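Local coordinates for protein 3-hydroxy-3-methylglutaryl-CoA lyase (Acinetobacter baumannii, PDB 6NDS) that is a TIM-barrel lyase of the HMGL-like family that holds a zinc ion and coenzyme A, at residues M49-I54 against T274-D279; Q45-G50 against T79-I84; C259-V264 against A280-S285; L15-E20 against A235-A240; I85-I90 against A104-L109. All coordinates share one frame; numbering follows the deposited sequence. Where two conformers were deposited one is given.

Interaction 1 of 5, residues M49-I54 against T274-D279; sequences MGFSRI and TTIDLD
Ile276 and Phe51 both set their first side-chain branch beside the backbone N, CG1 of Ile276 (chi1 -48°) and CG of Phe51 lying anti to the carbonyl carbon, and the two side chains cross at about a right angle. They join two loops of a TIM barrel, one entering strand 53-58 and one leading into helix 278-285. Ile276 CD1 lies 3.5 Å from Phe51 CD1 and 3.6 Å from Gly50 C, so one terminal methyl touches both the aromatic ring, obliquely, and the backbone at Gly50.

Backbone hydrogen bonds run alongside. Asp277 N donates to Met49 O at 3.0 Å, fairly straight (162°), and Ile276 CA adds a CA-H...O contact of 3.3 Å to the same Met49 O. Glycine suits position 50 because its positive phi and the nearness of Thr275 O leave no room for a CB; Gly50 CA makes a CA-H...O contact with Thr275 O. Asp277 is the N-cap of helix 278-285, its OD1 accepting from Ala280 N, while Thr274 closes an ST turn onto Ile276 N. Thr275 OG1 donates to Gly50 O at 2.8 Å, tilted 32° from the carbonyl plane.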
# COMPACT_ATOMS: atom_id res chain seq x y z
N MET A 49 13.88 -2.24 -19.74
CA MET A 49 13.28 -1.29 -18.80
C MET A 49 14.28 -0.67 -17.83
O MET A 49 13.93 0.29 -17.14
CB MET A 49 12.17 -1.97 -17.98
CG MET A 49 11.00 -2.43 -18.83
SD MET A 49 10.07 -1.06 -19.50
CE MET A 49 9.30 -1.91 -20.90
N GLY A 50 15.51 -1.21 -17.75
CA GLY A 50 16.56 -0.63 -16.93
C GLY A 50 17.02 -1.46 -15.75
O GLY A 50 17.91 -1.02 -15.02
N PHE A 51 16.45 -2.66 -15.55
CA PHE A 51 16.82 -3.50 -14.40
C PHE A 51 18.26 -4.00 -14.50
O PHE A 51 18.73 -4.39 -15.57
CB PHE A 51 15.91 -4.71 -14.32
CG PHE A 51 14.45 -4.36 -14.25
CD1 PHE A 51 13.92 -3.80 -13.10
CD2 PHE A 51 13.61 -4.59 -15.34
CE1 PHE A 51 12.57 -3.46 -13.04
CE2 PHE A 51 12.27 -4.28 -15.29
CZ PHE A 51 11.73 -3.70 -14.13
N SER A 52 18.94 -4.04 -13.34
CA SER A 52 20.26 -4.65 -13.23
C SER A 52 20.19 -6.16 -13.04
O SER A 52 21.16 -6.86 -13.35
CB SER A 52 21.03 -4.03 -12.06
OG SER A 52 20.33 -4.22 -10.84
N ARG A 53 19.08 -6.66 -12.50
CA ARG A 53 18.86 -8.08 -12.25
C ARG A 53 17.43 -8.42 -12.60
O ARG A 53 16.51 -7.68 -12.26
CB ARG A 53 19.12 -8.44 -10.78
CG ARG A 53 20.56 -8.77 -10.46
CD ARG A 53 20.76 -9.11 -8.97
NE ARG A 53 22.06 -9.72 -8.72
CZ ARG A 53 23.20 -9.04 -8.59
NH1 ARG A 53 23.20 -7.71 -8.71
NH2 ARG A 53 24.34 -9.68 -8.35
N ILE A 54 17.25 -9.55 -13.30
CA ILE A 54 15.93 -10.10 -13.58
C ILE A 54 15.99 -11.57 -13.20
O ILE A 54 16.88 -12.29 -13.65
CB ILE A 54 15.55 -9.96 -15.07
CG1 ILE A 54 15.45 -8.47 -15.47
CG2 ILE A 54 14.21 -10.68 -15.37
CD1 ILE A 54 15.27 -8.22 -16.99
N THR A 274 16.27 5.87 -9.52
CA THR A 274 16.29 4.50 -10.04
C THR A 274 16.80 4.57 -11.47
O THR A 274 16.95 5.65 -12.04
CB THR A 274 14.90 3.81 -10.05
OG1 THR A 274 14.15 4.26 -11.20
CG2 THR A 274 14.11 4.06 -8.75
N THR A 275 17.07 3.41 -12.08
CA THR A 275 17.41 3.40 -13.51
C THR A 275 16.28 2.84 -14.36
O THR A 275 16.52 2.41 -15.49
CB THR A 275 18.70 2.62 -13.79
OG1 THR A 275 18.52 1.25 -13.42
CG2 THR A 275 19.88 3.20 -13.02
N ILE A 276 15.05 2.87 -13.85
CA ILE A 276 13.90 2.23 -14.51
C ILE A 276 13.11 3.29 -15.27
O ILE A 276 12.88 4.39 -14.75
CB ILE A 276 13.01 1.50 -13.49
CG1 ILE A 276 13.82 0.62 -12.54
CG2 ILE A 276 11.93 0.67 -14.22
CD1 ILE A 276 14.75 -0.38 -13.24
N ASP A 277 12.69 2.96 -16.49
CA ASP A 277 11.84 3.84 -17.30
C ASP A 277 10.37 3.63 -16.89
O ASP A 277 9.71 2.69 -17.34
CB ASP A 277 12.08 3.56 -18.79
CG ASP A 277 11.23 4.41 -19.73
OD1 ASP A 277 10.26 5.07 -19.31
OD2 ASP A 277 11.53 4.37 -20.94
N LEU A 278 9.85 4.53 -16.05
CA LEU A 278 8.54 4.30 -15.44
C LEU A 278 7.43 4.31 -16.49
O LEU A 278 6.53 3.45 -16.46
CB LEU A 278 8.28 5.36 -14.37
CG LEU A 278 6.90 5.30 -13.71
CD1 LEU A 278 6.65 3.93 -13.05
CD2 LEU A 278 6.74 6.43 -12.69
N ASP A 279 7.44 5.29 -17.39
CA ASP A 279 6.40 5.35 -18.42
C ASP A 279 6.34 4.05 -19.21
O ASP A 279 5.25 3.51 -19.45
CB ASP A 279 6.66 6.52 -19.37
CG ASP A 279 6.32 7.85 -18.76
OD1 ASP A 279 5.32 7.93 -18.02
OD2 ASP A 279 7.06 8.82 -19.04

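Interaction 2 of 5, residues Q45-G50 against T79-I84; sequences QLSTMG and TRHKDI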
# COMPACT_ATOMS: atom_id res chain seq x y z
N GLN A 45 11.09 -7.94 -22.96
CA GLN A 45 10.57 -6.58 -22.74
C GLN A 45 11.09 -6.01 -21.42
O GLN A 45 11.49 -4.84 -21.36
CB GLN A 45 9.04 -6.59 -22.74
CG GLN A 45 8.44 -6.79 -24.12
CD GLN A 45 8.77 -5.64 -25.03
OE1 GLN A 45 9.36 -5.82 -26.09
NE2 GLN A 45 8.40 -4.43 -24.60
N LEU A 46 11.10 -6.82 -20.36
CA LEU A 46 11.62 -6.36 -19.08
C LEU A 46 13.08 -5.95 -19.20
O LEU A 46 13.53 -5.00 -18.55
CB LEU A 46 11.46 -7.44 -18.02
CG LEU A 46 10.01 -7.70 -17.64
CD1 LEU A 46 9.93 -9.03 -16.90
CD2 LEU A 46 9.44 -6.57 -16.78
N SER A 47 13.84 -6.67 -20.04
CA SER A 47 15.25 -6.34 -20.27
C SER A 47 15.46 -4.97 -20.88
O SER A 47 16.60 -4.49 -20.88
CB SER A 47 15.92 -7.37 -21.19
OG SER A 47 16.14 -8.61 -20.52
N THR A 48 14.42 -4.33 -21.41
CA THR A 48 14.58 -3.00 -21.97
C THR A 48 14.25 -1.89 -20.98
O THR A 48 14.35 -0.71 -21.34
CB THR A 48 13.71 -2.81 -23.22
OG1 THR A 48 12.32 -2.76 -22.86
CG2 THR A 48 13.93 -3.95 -24.23
N MET A 49 13.88 -2.24 -19.74
CA MET A 49 13.28 -1.29 -18.80
C MET A 49 14.28 -0.67 -17.83
O MET A 49 13.93 0.29 -17.14
CB MET A 49 12.17 -1.97 -17.98
CG MET A 49 11.00 -2.43 -18.83
SD MET A 49 10.07 -1.06 -19.50
CE MET A 49 9.30 -1.91 -20.90
N GLY A 50 15.51 -1.21 -17.75
CA GLY A 50 16.56 -0.63 -16.93
C GLY A 50 17.02 -1.46 -15.75
O GLY A 50 17.91 -1.02 -15.02
N THR A 79 16.96 -12.93 -25.05
CA THR A 79 18.05 -12.08 -25.50
C THR A 79 18.84 -11.60 -24.28
O THR A 79 18.27 -10.95 -23.40
CB THR A 79 17.50 -10.89 -26.28
OG1 THR A 79 16.74 -11.38 -27.39
CG2 THR A 79 18.64 -9.99 -26.77
N ARG A 80 20.13 -11.91 -24.23
CA ARG A 80 20.96 -11.55 -23.08
C ARG A 80 21.49 -10.13 -23.27
O ARG A 80 22.30 -9.89 -24.17
CB ARG A 80 22.12 -12.53 -22.91
CG ARG A 80 21.72 -14.00 -22.76
CD ARG A 80 20.92 -14.21 -21.50
NE ARG A 80 20.66 -15.63 -21.28
CZ ARG A 80 21.29 -16.39 -20.38
NH1 ARG A 80 22.25 -15.87 -19.62
NH2 ARG A 80 20.97 -17.67 -20.25
N HIS A 81 21.05 -9.21 -22.43
CA HIS A 81 21.67 -7.89 -22.37
C HIS A 81 22.93 -7.98 -21.53
O HIS A 81 22.91 -8.56 -20.44
CB HIS A 81 20.70 -6.86 -21.78
CG HIS A 81 19.54 -6.55 -22.67
ND1 HIS A 81 19.18 -5.26 -22.99
CD2 HIS A 81 18.67 -7.36 -23.32
CE1 HIS A 81 18.12 -5.29 -23.79
NE2 HIS A 81 17.80 -6.56 -24.01
N LYS A 82 24.04 -7.41 -22.02
CA LYS A 82 25.33 -7.63 -21.37
C LYS A 82 25.37 -7.05 -19.96
O LYS A 82 26.14 -7.53 -19.12
CB LYS A 82 26.46 -7.02 -22.18
CG LYS A 82 26.81 -7.78 -23.44
CD LYS A 82 28.07 -7.21 -24.07
CE LYS A 82 28.36 -7.91 -25.38
NZ LYS A 82 27.15 -7.93 -26.25
N ASP A 83 24.56 -6.03 -19.68
CA ASP A 83 24.66 -5.37 -18.39
C ASP A 83 23.54 -5.77 -17.43
O ASP A 83 23.31 -5.09 -16.43
CB ASP A 83 24.72 -3.85 -18.58
CG ASP A 83 26.07 -3.40 -19.11
OD1 ASP A 83 27.10 -3.76 -18.51
OD2 ASP A 83 26.11 -2.69 -20.15
N ILE A 84 22.90 -6.91 -17.70
CA ILE A 84 21.87 -7.46 -16.83
C ILE A 84 22.32 -8.83 -16.34
O ILE A 84 22.84 -9.64 -17.11
CB ILE A 84 20.51 -7.58 -17.56
CG1 ILE A 84 20.02 -6.21 -18.03
CG2 ILE A 84 19.47 -8.23 -16.66
CD1 ILE A 84 18.70 -6.27 -18.79
O HOH W 1 15.91 -10.70 -22.23
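Ser47 lies over one face of the His81 ring, in a CH-pi contact between the turn that follows helix 36-46 and the loop leading into strand 85-90 of the TIM barrel. Ser47 CB stands 3.7 Å from the centroid of the His81 ring and 24° off the ring normal. Ser47 O covers the same face nearer the rim, 3.4 Å from His81 CE1; its approach to ND1 has too poor an angle for a hydrogen bond. The ring gets there because CG of His81 is anti to the carbonyl carbon, beside its backbone N (chi1 -69°). A serine suits this place: its short side chain lets the ring come close to the backbone, yet it still carries a hydroxyl.

Ile84 adds an apolar tip. Its side chain runs out extended (chi2 179°), and CD1 rests 3.5 Å from Ser47 O. On the polar side one water bridges the segments, 2.7 Å from Ser47 OG and 2.6 Å from Thr79 O. The turn itself is tied back to the helix by Thr48, whose OG1 meets Gln45 O at 2.7 Å in the carbonyl plane, on a lone pair, while Thr48 N donates to the same oxygen.

Around this contact, Tyr86 OH of strand 85-90 is hydrogen-bonded to both Ser47 OG and His81 N, and Ser47 OG also pairs with Ile43 O in helix 36-46. Ser47 packs against Ile54 of strand 53-58, and Leu46 reaches helices 22-28 and 278-285.

Interaction 3 of 5, residues C259-V264 against A280-S285; sequences CTEDLV and ALIQLS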
# COMPACT_ATOMS: atom_id res chain seq x y z
N CYS A 259 4.52 -4.24 -6.18
CA CYS A 259 4.38 -3.93 -7.59
C CYS A 259 5.52 -3.05 -8.08
O CYS A 259 5.75 -1.96 -7.55
CB CYS A 259 3.04 -3.24 -7.79
SG CYS A 259 2.77 -2.60 -9.43
N THR A 260 6.22 -3.49 -9.14
CA THR A 260 7.40 -2.76 -9.61
C THR A 260 7.06 -1.33 -9.98
O THR A 260 7.76 -0.40 -9.59
CB THR A 260 8.03 -3.48 -10.80
OG1 THR A 260 8.23 -4.85 -10.45
CG2 THR A 260 9.39 -2.88 -11.13
N GLU A 261 5.99 -1.12 -10.76
CA GLU A 261 5.73 0.25 -11.20
C GLU A 261 5.23 1.12 -10.04
O GLU A 261 5.49 2.32 -10.03
CB GLU A 261 4.77 0.26 -12.39
CG GLU A 261 3.41 -0.34 -12.14
CD GLU A 261 3.31 -1.83 -12.48
OE1 GLU A 261 4.34 -2.54 -12.54
OE2 GLU A 261 2.17 -2.29 -12.67
N ASP A 262 4.56 0.53 -9.04
CA ASP A 262 4.21 1.31 -7.86
C ASP A 262 5.46 1.68 -7.05
O ASP A 262 5.55 2.80 -6.54
CB ASP A 262 3.20 0.54 -6.99
CG ASP A 262 1.85 0.31 -7.68
OD1 ASP A 262 1.66 0.77 -8.83
OD2 ASP A 262 0.96 -0.34 -7.07
N LEU A 263 6.42 0.76 -6.94
CA LEU A 263 7.69 1.08 -6.28
C LEU A 263 8.46 2.17 -7.02
O LEU A 263 8.94 3.14 -6.41
CB LEU A 263 8.55 -0.19 -6.17
CG LEU A 263 10.02 0.02 -5.78
CD1 LEU A 263 10.11 0.62 -4.39
CD2 LEU A 263 10.77 -1.32 -5.86
N VAL A 264 8.58 2.04 -8.34
CA VAL A 264 9.31 3.03 -9.12
C VAL A 264 8.61 4.38 -9.07
O VAL A 264 9.26 5.42 -8.97
CB VAL A 264 9.54 2.55 -10.56
CG1 VAL A 264 10.25 3.65 -11.41
CG2 VAL A 264 10.37 1.27 -10.57
N ALA A 280 7.50 3.54 -19.63
CA ALA A 280 7.51 2.31 -20.42
C ALA A 280 7.08 1.12 -19.59
O ALA A 280 6.43 0.20 -20.12
CB ALA A 280 8.90 2.07 -21.01
N LEU A 281 7.42 1.12 -18.31
CA LEU A 281 7.06 -0.00 -17.45
C LEU A 281 5.55 -0.06 -17.21
O LEU A 281 4.96 -1.14 -17.21
CB LEU A 281 7.81 0.11 -16.13
CG LEU A 281 7.73 -1.13 -15.24
CD1 LEU A 281 8.55 -2.27 -15.84
CD2 LEU A 281 8.20 -0.75 -13.83
N ILE A 282 4.92 1.10 -17.01
CA ILE A 282 3.47 1.13 -16.88
C ILE A 282 2.81 0.59 -18.14
O ILE A 282 1.84 -0.18 -18.07
CB ILE A 282 2.99 2.56 -16.55
CG1 ILE A 282 3.41 2.96 -15.13
CG2 ILE A 282 1.46 2.68 -16.73
CD1 ILE A 282 3.26 4.46 -14.85
N GLN A 283 3.31 1.00 -19.31
CA GLN A 283 2.72 0.51 -20.55
C GLN A 283 2.85 -1.00 -20.65
O GLN A 283 1.90 -1.69 -21.06
CB GLN A 283 3.38 1.20 -21.75
CG GLN A 283 2.76 0.81 -23.09
CD GLN A 283 3.55 1.31 -24.28
OE1 GLN A 283 4.77 1.45 -24.21
NE2 GLN A 283 2.85 1.58 -25.37
N LEU A 284 4.00 -1.54 -20.26
CA LEU A 284 4.18 -2.99 -20.28
C LEU A 284 3.24 -3.68 -19.29
O LEU A 284 2.62 -4.70 -19.62
CB LEU A 284 5.64 -3.35 -19.97
CG LEU A 284 5.91 -4.87 -19.95
CD1 LEU A 284 5.69 -5.53 -21.31
CD2 LEU A 284 7.33 -5.15 -19.43
N SER A 285 3.12 -3.13 -18.09
CA SER A 285 2.22 -3.73 -17.10
C SER A 285 0.79 -3.77 -17.61
O SER A 285 0.05 -4.73 -17.35
CB SER A 285 2.29 -2.95 -15.79
OG SER A 285 1.42 -3.55 -14.84
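The carboxylate of Glu261 is met by Ser285 OG from above its plane, 44° out of it, at 2.6 Å from OE2. The same OE2 is hydrogen-bonded to Ser298 OG and OE1 to Gly243 N, so the buried acid is gripped on both oxygens and its rotation is restrained. This bond joins helix 260-270, which follows the last strand of the TIM barrel, to helix 278-285 in an antiparallel pair; the axes of the short segments approach to 9.8 Å with 158° between their directions.

Glu261 CG sits in the crowded position between backbone N and carbonyl carbon (chi1 60°), and the chain is bent at chi2. A serine suits the facing site because a hydroxyl on a single carbon can donate close to its own helix.

Apolar contact lies beside the polar one. Leu281 CD2 packs 3.6 Å from Thr260 CG2, the two side chains crossing at about a right angle, and 3.7 Å from Glu261 CA. Ile282 CG1 touches Glu261 CB at 4.1 Å. The other branch of Thr260, OG1, is hydrogen-bonded to Glu20 of strand 17-20. At the helix start, the N-cap Cys259 SG accepts a weak bond from Asp262 N at 3.6 Å.

Interaction 4 of 5, residues L15-E20 against A235-A240; sequences LLVVQE and ARRFDA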
# COMPACT_ATOMS: atom_id res chain seq x y z
N LEU A 15 21.01 5.66 -4.96
CA LEU A 15 20.25 4.89 -5.94
C LEU A 15 19.52 3.71 -5.29
O LEU A 15 20.13 2.91 -4.58
CB LEU A 15 21.19 4.36 -7.02
CG LEU A 15 20.54 3.36 -7.99
CD1 LEU A 15 19.67 4.11 -8.97
CD2 LEU A 15 21.58 2.54 -8.74
N LEU A 16 18.21 3.61 -5.53
CA LEU A 16 17.48 2.41 -5.16
C LEU A 16 17.51 1.46 -6.35
O LEU A 16 17.06 1.82 -7.45
CB LEU A 16 16.05 2.72 -4.71
CG LEU A 16 15.24 1.55 -4.10
CD1 LEU A 16 14.22 2.08 -3.09
CD2 LEU A 16 14.55 0.74 -5.18
N VAL A 17 18.02 0.26 -6.13
CA VAL A 17 18.28 -0.72 -7.18
C VAL A 17 17.07 -1.64 -7.27
O VAL A 17 16.90 -2.54 -6.44
CB VAL A 17 19.56 -1.51 -6.89
CG1 VAL A 17 19.82 -2.52 -7.98
CG2 VAL A 17 20.75 -0.56 -6.72
N VAL A 18 16.25 -1.45 -8.30
CA VAL A 18 15.02 -2.23 -8.48
C VAL A 18 15.35 -3.51 -9.23
O VAL A 18 15.95 -3.47 -10.30
CB VAL A 18 13.97 -1.40 -9.24
CG1 VAL A 18 12.70 -2.23 -9.44
CG2 VAL A 18 13.65 -0.11 -8.48
N GLN A 19 14.96 -4.66 -8.67
CA GLN A 19 15.26 -5.97 -9.24
C GLN A 19 13.95 -6.68 -9.55
O GLN A 19 13.04 -6.71 -8.71
CB GLN A 19 16.14 -6.79 -8.27
CG GLN A 19 17.39 -5.98 -7.83
CD GLN A 19 18.26 -6.65 -6.78
OE1 GLN A 19 19.47 -6.44 -6.77
NE2 GLN A 19 17.66 -7.43 -5.89
N GLU A 20 13.82 -7.21 -10.76
CA GLU A 20 12.53 -7.67 -11.27
C GLU A 20 12.40 -9.17 -11.10
O GLU A 20 13.30 -9.93 -11.47
CB GLU A 20 12.39 -7.28 -12.75
CG GLU A 20 11.10 -7.81 -13.42
CD GLU A 20 9.82 -7.28 -12.78
OE1 GLU A 20 9.77 -6.09 -12.37
OE2 GLU A 20 8.85 -8.06 -12.67
N ALA A 235 19.28 0.27 3.34
CA ALA A 235 19.11 -0.76 2.32
C ALA A 235 18.82 -0.12 0.96
O ALA A 235 18.18 0.93 0.88
CB ALA A 235 17.99 -1.71 2.69
N ARG A 236 19.30 -0.77 -0.10
CA ARG A 236 19.19 -0.19 -1.44
C ARG A 236 18.69 -1.15 -2.52
O ARG A 236 18.20 -0.66 -3.55
CB ARG A 236 20.54 0.39 -1.88
CG ARG A 236 21.03 1.55 -1.01
CD ARG A 236 20.14 2.77 -1.21
NE ARG A 236 20.60 3.96 -0.49
CZ ARG A 236 20.17 4.32 0.72
NH1 ARG A 236 19.31 3.55 1.38
NH2 ARG A 236 20.62 5.44 1.29
N ARG A 237 18.77 -2.46 -2.34
CA ARG A 237 18.37 -3.42 -3.37
C ARG A 237 17.03 -4.04 -3.00
O ARG A 237 16.89 -4.58 -1.90
CB ARG A 237 19.42 -4.51 -3.54
CG ARG A 237 20.81 -4.00 -4.01
CD ARG A 237 21.90 -5.09 -4.02
NE ARG A 237 21.49 -6.25 -4.81
CZ ARG A 237 22.15 -7.39 -4.88
NH1 ARG A 237 23.31 -7.55 -4.26
NH2 ARG A 237 21.65 -8.39 -5.61
N PHE A 238 16.05 -3.97 -3.92
CA PHE A 238 14.69 -4.43 -3.61
C PHE A 238 14.12 -5.21 -4.78
O PHE A 238 14.18 -4.74 -5.92
CB PHE A 238 13.76 -3.25 -3.28
CG PHE A 238 14.16 -2.50 -2.04
CD1 PHE A 238 13.63 -2.85 -0.81
CD2 PHE A 238 15.09 -1.47 -2.11
CE1 PHE A 238 14.00 -2.17 0.34
CE2 PHE A 238 15.46 -0.77 -0.97
CZ PHE A 238 14.92 -1.11 0.26
N ASP A 239 13.55 -6.38 -4.49
CA ASP A 239 12.83 -7.17 -5.48
C ASP A 239 11.38 -6.67 -5.62
O ASP A 239 10.73 -6.30 -4.64
CB ASP A 239 12.78 -8.65 -5.07
CG ASP A 239 14.13 -9.36 -5.19
OD1 ASP A 239 15.06 -8.84 -5.85
OD2 ASP A 239 14.25 -10.47 -4.63
N ALA A 240 10.87 -6.73 -6.85
CA ALA A 240 9.48 -6.34 -7.11
C ALA A 240 9.02 -7.10 -8.35
O ALA A 240 9.84 -7.56 -9.14
CB ALA A 240 9.34 -4.82 -7.31
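Val17 pairs with Arg237 and Gln19 with Asp239 where strands 17-20 and 237-240, the first and last of the TIM barrel, run parallel and close the cylinder. Val17 N donates to Arg236 O at 2.7 Å and Phe238 N to Val17 O at 3.0 Å; Gln19 N to Phe238 O and Ala240 N to Gln19 O continue the pattern.

On the face these four residues share, Gln19, with CG anti to the carbonyl carbon (chi1 -52°) and the chain extended beyond it, reaches Arg237 and uses both ends of its amide. Its OE1 takes two donors from one guanidinium, Arg237 NE at 2.8 Å and NH2 at 3.1 Å; they arrive from opposite faces of the amide plane, which stands 73° from the guanidinium. Its NE2 donates to Asp239 OD1 at 3.0 Å, on the syn side but 30° out of the carboxylate plane. Glutamine suits the place because one amide both accepts and donates.

A second shell sets these groups. Thr213 OG1 also takes Gln19 NE2, Glu210 O holds Arg237 NH1, and Asp239 OD2 is hydrogen-bonded to ND1 of the zinc ligand His215, which may help orient that imidazole. Glu20, pointing to the other face, bonds to Ser22 and Leu242 N. There the side chains of Phe238 and Leu16 cross at about a right angle, with Leu16 CG 3.6 Å from Phe238 CD2.

Interaction 5 of 5, residues I85-I90 against A104-L109; sequences IYVGLI and ANELNL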
# COMPACT_ATOMS: atom_id res chain seq x y z
N ILE A 85 22.12 -9.08 -15.06
CA ILE A 85 22.35 -10.39 -14.46
C ILE A 85 21.03 -11.14 -14.44
O ILE A 85 20.07 -10.72 -13.77
CB ILE A 85 22.94 -10.25 -13.04
CG1 ILE A 85 24.32 -9.59 -13.12
CG2 ILE A 85 23.01 -11.60 -12.33
CD1 ILE A 85 24.76 -9.01 -11.79
N TYR A 86 20.96 -12.25 -15.18
CA TYR A 86 19.77 -13.10 -15.23
C TYR A 86 19.92 -14.19 -14.17
O TYR A 86 20.83 -15.02 -14.25
CB TYR A 86 19.60 -13.68 -16.63
CG TYR A 86 19.35 -12.58 -17.66
CD1 TYR A 86 18.07 -12.09 -17.89
CD2 TYR A 86 20.41 -12.02 -18.37
CE1 TYR A 86 17.84 -11.08 -18.80
CE2 TYR A 86 20.20 -11.00 -19.29
CZ TYR A 86 18.91 -10.54 -19.50
OH TYR A 86 18.69 -9.53 -20.40
N VAL A 87 19.01 -14.17 -13.19
CA VAL A 87 19.10 -14.98 -11.98
C VAL A 87 18.15 -16.16 -12.11
O VAL A 87 17.03 -16.01 -12.58
CB VAL A 87 18.72 -14.14 -10.74
CG1 VAL A 87 18.82 -14.98 -9.47
CG2 VAL A 87 19.57 -12.85 -10.65
N GLY A 88 18.60 -17.34 -11.67
CA GLY A 88 17.71 -18.48 -11.54
C GLY A 88 17.59 -18.94 -10.09
O GLY A 88 18.60 -19.03 -9.38
N LEU A 89 16.37 -19.24 -9.65
CA LEU A 89 16.13 -19.74 -8.29
C LEU A 89 16.43 -21.23 -8.22
O LEU A 89 15.98 -22.01 -9.07
CB LEU A 89 14.68 -19.48 -7.87
CG LEU A 89 14.29 -19.97 -6.46
CD1 LEU A 89 13.25 -19.04 -5.87
CD2 LEU A 89 13.74 -21.39 -6.47
N ILE A 90 17.14 -21.62 -7.16
CA ILE A 90 17.73 -22.96 -7.01
C ILE A 90 17.39 -23.52 -5.64
O ILE A 90 17.57 -22.82 -4.63
CB ILE A 90 19.25 -22.89 -7.20
CG1 ILE A 90 19.60 -22.29 -8.57
CG2 ILE A 90 19.86 -24.27 -7.04
CD1 ILE A 90 18.96 -23.03 -9.72
N ALA A 104 22.55 -19.58 -16.51
CA ALA A 104 22.11 -18.55 -15.57
C ALA A 104 23.33 -17.77 -15.09
O ALA A 104 24.40 -18.35 -14.87
CB ALA A 104 21.37 -19.18 -14.39
N ASN A 105 23.20 -16.44 -15.00
CA ASN A 105 24.33 -15.63 -14.58
C ASN A 105 24.56 -15.72 -13.08
O ASN A 105 25.68 -15.49 -12.61
CB ASN A 105 24.15 -14.16 -14.93
CG ASN A 105 23.99 -13.90 -16.42
OD1 ASN A 105 23.21 -13.03 -16.82
ND2 ASN A 105 24.74 -14.64 -17.26
N GLU A 106 23.50 -16.00 -12.33
CA GLU A 106 23.56 -16.03 -10.88
C GLU A 106 22.57 -17.07 -10.38
O GLU A 106 21.45 -17.18 -10.89
CB GLU A 106 23.24 -14.65 -10.30
CG GLU A 106 23.33 -14.53 -8.78
CD GLU A 106 23.32 -13.07 -8.33
OE1 GLU A 106 22.24 -12.54 -7.99
OE2 GLU A 106 24.40 -12.44 -8.35
N LEU A 107 22.99 -17.84 -9.38
CA LEU A 107 22.16 -18.85 -8.76
C LEU A 107 21.68 -18.32 -7.42
O LEU A 107 22.50 -18.02 -6.54
CB LEU A 107 22.95 -20.16 -8.59
CG LEU A 107 22.99 -21.12 -9.78
CD1 LEU A 107 23.41 -20.46 -11.07
CD2 LEU A 107 23.90 -22.30 -9.44
N ASN A 108 20.36 -18.22 -7.26
CA ASN A 108 19.73 -17.75 -6.03
C ASN A 108 19.30 -18.96 -5.22
O ASN A 108 18.28 -19.60 -5.51
CB ASN A 108 18.54 -16.85 -6.35
CG ASN A 108 17.84 -16.36 -5.11
OD1 ASN A 108 18.44 -16.31 -4.03
ND2 ASN A 108 16.56 -15.98 -5.25
N LEU A 109 20.09 -19.29 -4.20
CA LEU A 109 19.79 -20.39 -3.29
C LEU A 109 18.74 -19.94 -2.29
O LEU A 109 18.79 -18.82 -1.79
CB LEU A 109 21.05 -20.83 -2.54
CG LEU A 109 22.40 -20.87 -3.25
CD1 LEU A 109 23.45 -21.54 -2.37
CD2 LEU A 109 22.31 -21.59 -4.57
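Val87 pairs with Glu106 and Leu89 with Asn108 in parallel register, the axes of the short segments approaching to 4.6 Å at 33°. These strands flank helix 93-101 in one beta-alpha-beta unit of the TIM barrel. Gly88 N donates to Glu106 O at 3.0 Å, Asn108 N to Gly88 O at 2.9 Å and Ile90 N to Asn108 O.

For Asn105, at the entry end, chi1 -60° sets CG beside the backbone N, and OD1 lies 2.9 Å from Tyr86 N in an almost straight bond (178°), while Asn105 N donates back to Tyr86 O. Asparagine suits this site, since its short amide can stand in for a strand carbonyl. The same OD1 lies at the edge of the Tyr86 ring, 3.4 Å from CD2.

On the face of Val87, Glu106 and Asn108, Val87 CG1 packs 3.6 Å from Asn108 CB. Leu107, on the other face, meets Ala96 and Ala99 of helix 93-101. Glu106 forms a salt bridge to Arg53, outside the two segments, and Asn108 bonds to Thr149, Asn147 and Glu55. Apolar side chains thus pack against the helix, whereas the polar ends on the opposite face are satisfied by neighbouring strands, and Arg53 probably stabilises the Glu106 carboxylate as an anion.

Interactions 4 and 5 belong to the eight-stranded barrel, centres 16 Å apart, while strand 53-58, entered from interaction 1, lies between them: Arg53 O is hydrogen-bonded to Glu20 N (3.1 Å), and Arg53 NH2 forms a salt bridge with Glu106 OE2 (2.8 Å). Interaction 2 shares Met49 and Gly50 with interaction 1 and reaches interaction 5 through Ser47 OG and Tyr86 OH, 2.7 Å apart. Interaction 3 shares helix 278-285 with interaction 1 and meets interaction 4 where Thr260 OG1 lies 2.8 Å from Glu20 OE1. Both strand pairs come close to ligands: the Asp239 side chain is about 7 Å from the zinc ion, that of Leu89 about 4 Å from coenzyme A.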